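Local coordinates for protein membrane-bound lytic murein transglycosylase A (Burkholderia pseudomallei, PDB 6QK4) that probably cleaves the beta-1,4 bond between N-acetylmuramic acid and N-acetylglucosamine in peptidoglycan, leaving a 1,6-anhydro ring on the muramic acid, at residues A[36-49]-A[71-84]. Sequence-based numbering, arbitrary orientation.
Sequences WQDDSLIGATIALR and LDDLDVGSARTFFE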
loop_
_atom_site.group_PDB
_atom_site.type_symbol
_atom_site.label_atom_id
_atom_site.label_comp_id
_atom_site.label_asym_id
_atom_site.label_seq_id
_atom_site.Cartn_x
_atom_site.Cartn_y
_atom_site.Cartn_z
ATOM N N TRP A 36 -14.629 -0.852 -17.973
ATOM C CA TRP A 36 -14.815 -2.258 -17.562
ATOM C C TRP A 36 -14.036 -3.196 -18.487
ATOM O O TRP A 36 -13.397 -4.144 -18.030
ATOM C CB TRP A 36 -16.309 -2.593 -17.545
ATOM C CG TRP A 36 -16.710 -4.005 -17.313
ATOM C CD1 TRP A 36 -17.479 -4.812 -18.123
ATOM C CD2 TRP A 36 -16.421 -4.764 -16.141
ATOM N NE1 TRP A 36 -17.693 -6.024 -17.496
ATOM C CE2 TRP A 36 -17.007 -6.025 -16.294
ATOM C CE3 TRP A 36 -15.652 -4.503 -14.995
ATOM C CZ2 TRP A 36 -16.894 -7.057 -15.334
ATOM C CZ3 TRP A 36 -15.585 -5.539 -13.984
ATOM C CH2 TRP A 36 -16.190 -6.783 -14.165
ATOM N N GLN A 37 -14.106 -2.983 -19.808
ATOM C CA GLN A 37 -13.389 -3.897 -20.702
ATOM C C GLN A 37 -11.887 -3.690 -20.705
ATOM O O GLN A 37 -11.154 -4.566 -21.210
ATOM C CB GLN A 37 -13.924 -3.727 -22.135
ATOM C CG GLN A 37 -15.406 -3.937 -22.167
ATOM C CD GLN A 37 -15.809 -5.391 -22.007
ATOM O OE1 GLN A 37 -14.992 -6.291 -21.983
ATOM N NE2 GLN A 37 -17.115 -5.624 -21.923
ATOM N N ASP A 38 -11.393 -2.549 -20.167
ATOM C CA ASP A 38 -9.962 -2.275 -20.106
ATOM C C ASP A 38 -9.245 -3.076 -19.003
ATOM O O ASP A 38 -8.015 -3.300 -19.079
ATOM C CB ASP A 38 -9.786 -0.786 -19.895
ATOM C CG ASP A 38 -10.231 0.025 -21.081
ATOM O OD1 ASP A 38 -9.800 -0.330 -22.223
ATOM O OD2 ASP A 38 -10.934 1.052 -20.832
ATOM N N ASP A 39 -9.981 -3.560 -18.028
ATOM C CA ASP A 39 -9.377 -4.375 -16.984
ATOM C C ASP A 39 -9.291 -5.831 -17.454
ATOM O O ASP A 39 -10.309 -6.437 -17.835
ATOM C CB ASP A 39 -10.223 -4.255 -15.710
ATOM C CG ASP A 39 -9.569 -4.992 -14.499
ATOM O OD1 ASP A 39 -8.440 -5.523 -14.640
ATOM O OD2 ASP A 39 -10.196 -5.011 -13.428
ATOM N N SER A 40 -8.063 -6.371 -17.466
ATOM C CA SER A 40 -7.871 -7.775 -17.802
ATOM C C SER A 40 -8.599 -8.686 -16.851
ATOM O O SER A 40 -8.923 -9.831 -17.215
ATOM C CB SER A 40 -6.391 -8.128 -17.730
ATOM O OG SER A 40 -5.906 -8.037 -16.372
ATOM N N LEU A 41 -8.828 -8.215 -15.611
ATOM C CA LEU A 41 -9.382 -8.962 -14.461
ATOM C C LEU A 41 -8.400 -9.980 -13.897
ATOM O O LEU A 41 -8.763 -10.696 -12.963
ATOM C CB LEU A 41 -10.722 -9.683 -14.787
ATOM C CG LEU A 41 -11.872 -8.718 -15.093
ATOM C CD1 LEU A 41 -13.096 -9.513 -15.536
ATOM C CD2 LEU A 41 -12.216 -7.850 -13.853
ATOM N N ILE A 42 -7.140 -9.993 -14.372
ATOM C CA ILE A 42 -6.155 -10.940 -13.843
ATOM C C ILE A 42 -5.849 -10.602 -12.390
ATOM O O ILE A 42 -5.512 -9.461 -12.072
ATOM C CB ILE A 42 -4.859 -10.923 -14.647
ATOM C CG1 ILE A 42 -5.107 -11.412 -16.093
ATOM C CG2 ILE A 42 -3.831 -11.833 -13.928
ATOM C CD1 ILE A 42 -3.993 -11.040 -16.996
ATOM N N GLY A 43 -6.067 -11.573 -11.509
ATOM C CA GLY A 43 -5.969 -11.360 -10.069
ATOM C C GLY A 43 -7.289 -11.068 -9.372
ATOM O O GLY A 43 -7.391 -11.235 -8.143
ATOM N N ALA A 44 -8.334 -10.687 -10.089
ATOM C CA ALA A 44 -9.556 -10.324 -9.363
ATOM C C ALA A 44 -10.211 -11.499 -8.615
ATOM O O ALA A 44 -10.775 -11.308 -7.516
ATOM C CB ALA A 44 -10.567 -9.684 -10.337
ATOM N N THR A 45 -10.139 -12.731 -9.168
ATOM C CA THR A 45 -10.716 -13.873 -8.446
ATOM C C THR A 45 -9.958 -14.193 -7.162
ATOM O O THR A 45 -10.549 -14.783 -6.238
ATOM C CB THR A 45 -10.744 -15.115 -9.316
ATOM O OG1 THR A 45 -9.515 -15.179 -10.049
ATOM C CG2 THR A 45 -11.926 -15.008 -10.343
ATOM N N ILE A 46 -8.657 -13.901 -7.113
ATOM C CA ILE A 46 -7.902 -14.146 -5.877
ATOM C C ILE A 46 -8.444 -13.269 -4.766
ATOM O O ILE A 46 -8.736 -13.732 -3.655
ATOM C CB ILE A 46 -6.394 -13.912 -6.109
ATOM C CG1 ILE A 46 -5.815 -15.009 -7.009
ATOM C CG2 ILE A 46 -5.610 -13.911 -4.807
ATOM C CD1 ILE A 46 -4.419 -14.752 -7.584
ATOM N N ALA A 47 -8.596 -11.978 -5.054
ATOM C CA ALA A 47 -9.115 -11.051 -4.041
ATOM C C ALA A 47 -10.573 -11.346 -3.745
ATOM O O ALA A 47 -11.019 -11.168 -2.606
ATOM C CB ALA A 47 -8.944 -9.592 -4.494
ATOM N N LEU A 48 -11.313 -11.836 -4.744
ATOM C CA LEU A 48 -12.684 -12.274 -4.522
ATOM C C LEU A 48 -12.783 -13.441 -3.525
ATOM O O LEU A 48 -13.665 -13.455 -2.663
ATOM C CB LEU A 48 -13.338 -12.662 -5.870
ATOM C CG LEU A 48 -14.744 -13.315 -5.756
ATOM C CD1 LEU A 48 -15.715 -12.276 -5.325
ATOM C CD2 LEU A 48 -15.158 -13.755 -7.148
ATOM N N ARG A 49 -11.925 -14.456 -3.645
ATOM C CA ARG A 49 -11.987 -15.544 -2.670
ATOM C C ARG A 49 -11.615 -15.063 -1.274
ATOM O O ARG A 49 -12.216 -15.501 -0.287
ATOM C CB ARG A 49 -11.064 -16.677 -3.125
ATOM C CG ARG A 49 -11.637 -17.453 -4.327
ATOM C CD ARG A 49 -10.910 -18.792 -4.510
ATOM N NE ARG A 49 -9.468 -18.611 -4.649
ATOM C CZ ARG A 49 -8.875 -18.303 -5.800
ATOM N NH1 ARG A 49 -9.610 -18.172 -6.875
ATOM N NH2 ARG A 49 -7.542 -18.139 -5.885
ATOM N N LEU A 71 -14.692 -20.625 -9.847
ATOM C CA LEU A 71 -13.904 -19.927 -10.867
ATOM C C LEU A 71 -12.424 -20.194 -10.687
ATOM O O LEU A 71 -11.928 -20.125 -9.562
ATOM C CB LEU A 71 -14.114 -18.424 -10.734
ATOM C CG LEU A 71 -15.564 -17.972 -10.877
ATOM C CD1 LEU A 71 -15.632 -16.518 -10.605
ATOM C CD2 LEU A 71 -16.116 -18.310 -12.301
ATOM N N ASP A 72 -11.679 -20.413 -11.785
ATOM C CA ASP A 72 -10.231 -20.430 -11.635
ATOM C C ASP A 72 -9.684 -19.026 -11.946
ATOM O O ASP A 72 -10.386 -18.146 -12.443
ATOM C CB ASP A 72 -9.610 -21.509 -12.537
ATOM C CG ASP A 72 -9.824 -21.234 -14.010
ATOM O OD1 ASP A 72 -9.298 -20.231 -14.494
ATOM O OD2 ASP A 72 -10.513 -22.050 -14.700
ATOM N N ASP A 73 -8.379 -18.826 -11.705
ATOM C CA ASP A 73 -7.802 -17.504 -11.843
ATOM C C ASP A 73 -7.276 -17.217 -13.227
ATOM O O ASP A 73 -6.805 -16.095 -13.497
ATOM C CB ASP A 73 -6.636 -17.346 -10.824
ATOM C CG ASP A 73 -7.080 -17.631 -9.417
ATOM O OD1 ASP A 73 -8.126 -17.081 -9.023
ATOM O OD2 ASP A 73 -6.403 -18.423 -8.707
ATOM N N LEU A 74 -7.379 -18.166 -14.164
ATOM C CA LEU A 74 -6.860 -17.932 -15.501
ATOM C C LEU A 74 -7.948 -17.551 -16.501
ATOM O O LEU A 74 -7.686 -16.732 -17.407
ATOM C CB LEU A 74 -6.116 -19.156 -16.040
ATOM C CG LEU A 74 -5.035 -19.801 -15.188
ATOM C CD1 LEU A 74 -4.451 -20.954 -15.987
ATOM C CD2 LEU A 74 -3.966 -18.784 -14.874
ATOM N N ASP A 75 -9.147 -18.072 -16.312
ATOM C CA ASP A 75 -10.225 -17.891 -17.288
ATOM C C ASP A 75 -10.899 -16.563 -16.967
ATOM O O ASP A 75 -11.914 -16.541 -16.269
ATOM C CB ASP A 75 -11.201 -19.047 -17.180
ATOM C CG ASP A 75 -12.335 -18.965 -18.197
ATOM O OD1 ASP A 75 -12.409 -17.977 -18.957
ATOM O OD2 ASP A 75 -13.127 -19.914 -18.219
ATOM N N VAL A 76 -10.348 -15.458 -17.487
ATOM C CA VAL A 76 -10.922 -14.150 -17.131
ATOM C C VAL A 76 -12.207 -13.885 -17.916
ATOM O O VAL A 76 -13.051 -13.086 -17.484
ATOM C CB VAL A 76 -9.926 -13.003 -17.332
ATOM C CG1 VAL A 76 -8.751 -13.140 -16.283
ATOM C CG2 VAL A 76 -9.430 -12.953 -18.778
ATOM N N GLY A 77 -12.420 -14.597 -19.018
ATOM C CA GLY A 77 -13.724 -14.518 -19.668
ATOM C C GLY A 77 -14.843 -14.961 -18.746
ATOM O O GLY A 77 -15.876 -14.292 -18.629
ATOM N N SER A 78 -14.659 -16.112 -18.071
ATOM C CA SER A 78 -15.673 -16.595 -17.160
ATOM C C SER A 78 -15.807 -15.691 -15.945
ATOM O O SER A 78 -16.914 -15.523 -15.417
ATOM C CB SER A 78 -15.375 -18.030 -16.700
ATOM O OG SER A 78 -15.389 -18.933 -17.808
ATOM N N ALA A 79 -14.678 -15.160 -15.428
ATOM C CA ALA A 79 -14.778 -14.231 -14.308
ATOM C C ALA A 79 -15.578 -12.995 -14.697
ATOM O O ALA A 79 -16.404 -12.529 -13.897
ATOM C CB ALA A 79 -13.378 -13.809 -13.814
ATOM N N ARG A 80 -15.364 -12.466 -15.923
ATOM C CA ARG A 80 -16.138 -11.296 -16.359
ATOM C C ARG A 80 -17.627 -11.642 -16.374
ATOM O O ARG A 80 -18.466 -10.872 -15.894
ATOM C CB ARG A 80 -15.691 -10.822 -17.750
ATOM C CG ARG A 80 -16.280 -9.479 -18.182
ATOM C CD ARG A 80 -15.669 -9.018 -19.484
ATOM N NE ARG A 80 -14.217 -8.767 -19.427
ATOM C CZ ARG A 80 -13.651 -7.654 -18.929
ATOM N NH1 ARG A 80 -14.399 -6.664 -18.385
ATOM N NH2 ARG A 80 -12.323 -7.537 -18.954
ATOM N N THR A 81 -17.960 -12.816 -16.910
ATOM C CA THR A 81 -19.377 -13.220 -16.936
ATOM C C THR A 81 -19.956 -13.339 -15.536
ATOM O O THR A 81 -21.093 -12.902 -15.247
ATOM C CB THR A 81 -19.483 -14.524 -17.703
ATOM O OG1 THR A 81 -19.102 -14.215 -19.027
ATOM C CG2 THR A 81 -20.916 -15.058 -17.650
ATOM N N PHE A 82 -19.163 -13.872 -14.616
ATOM C CA PHE A 82 -19.612 -13.954 -13.242
ATOM C C PHE A 82 -19.944 -12.577 -12.682
ATOM O O PHE A 82 -20.945 -12.411 -11.999
ATOM C CB PHE A 82 -18.514 -14.638 -12.396
ATOM C CG PHE A 82 -18.683 -14.454 -10.933
ATOM C CD1 PHE A 82 -19.504 -15.297 -10.251
ATOM C CD2 PHE A 82 -17.979 -13.468 -10.231
ATOM C CE1 PHE A 82 -19.709 -15.212 -8.890
ATOM C CE2 PHE A 82 -18.181 -13.356 -8.846
ATOM C CZ PHE A 82 -19.034 -14.241 -8.157
ATOM N N PHE A 83 -19.016 -11.611 -12.793
ATOM C CA PHE A 83 -19.291 -10.317 -12.167
ATOM C C PHE A 83 -20.527 -9.660 -12.811
ATOM O O PHE A 83 -21.344 -9.047 -12.120
ATOM C CB PHE A 83 -18.046 -9.414 -12.282
ATOM C CG PHE A 83 -16.953 -9.811 -11.360
ATOM C CD1 PHE A 83 -17.145 -9.665 -9.989
ATOM C CD2 PHE A 83 -15.747 -10.306 -11.818
ATOM C CE1 PHE A 83 -16.111 -10.001 -9.061
ATOM C CE2 PHE A 83 -14.711 -10.637 -10.904
ATOM C CZ PHE A 83 -14.916 -10.489 -9.548
ATOM N N GLU A 84 -20.688 -9.838 -14.129
ATOM C CA GLU A 84 -21.795 -9.203 -14.856
ATOM C C GLU A 84 -23.114 -9.846 -14.480
ATOM O O GLU A 84 -24.151 -9.181 -14.472
ATOM C CB GLU A 84 -21.553 -9.283 -16.373
ATOM C CG GLU A 84 -20.413 -8.346 -16.866
ATOM C CD GLU A 84 -20.232 -8.437 -18.330
ATOM O OE1 GLU A 84 -21.038 -9.200 -18.952
ATOM O OE2 GLU A 84 -19.319 -7.832 -18.897
HETATM O O HOH W 1 -18.681 -8.197 -21.560
HETATM O O HOH W 2 -10.384 -9.827 -19.586
HETATM O O HOH W 3 -7.271 -14.109 -11.801
HETATM O O HOH W 4 -12.356 -18.367 -7.518
#
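This is a loop and helix packing in which Arg80 of helix 76-86 binds carbonyls of the loop before helix 44-55, and an Arg49-Asp73 salt bridge ties that helix's first turns to the turn before helix 76-86. Strand 298-307 packs beside them through Phe304 and Leu302.

The guanidinium of Arg80 binds two loop carbonyls. Arg80 NH2 meets Asp39 O at 2.6 Å, almost in line with the C=O bond. Arg80 NH1 reaches Trp36 O at 2.7 Å from above the carbonyl plane. NH1 also lies over one face of the Trp36 indole, a cation-pi contact with the two planes 79° apart. Leu41 CD1 covers the centre of one guanidinium face, and Gln37 OE1 lies over the opposite face. In the indole plane, Trp36 NE1 donates to the anti lone pair of Glu84 OE2 at 2.8 Å. Water 1 links Glu84 OE2 to Gln37 NE2.

At the other end Arg49 grips Asp73 end-on in the salt bridge, Arg49 NH1 to Asp73 OD1 at 2.8 Å and NH2 to OD2. Thr45 OG1 donates to the anti side of Asp73 OD1 at 2.6 Å. With chi1 at 41°, the Thr45 hydroxyl faces Asp73 while CG2 packs against Ala79 CB and Leu71 CD1. Water 3 joins Thr45 OG1, Gly43 N and Asp73 O.

Apolar contacts accompany both polar groups. Leu48 CD2 meets Phe82 CE2 at 3.5 Å, and Trp36 CH2 lies 3.7 Å from Phe83 CB. Val76 CB is 3.3 Å from Ser40 O, and its CG1 packs against Ile42 CG1.

Asp39 OD2 forms a salt bridge with Arg271 and accepts from Leu302 N, while OD1 accepts from Leu41 N in an Asx turn. Two bonds and two covered faces should fix the Arg80 guanidinium, which spends N-H groups on neutral carbonyls; Arg49 probably favours charged Asp73.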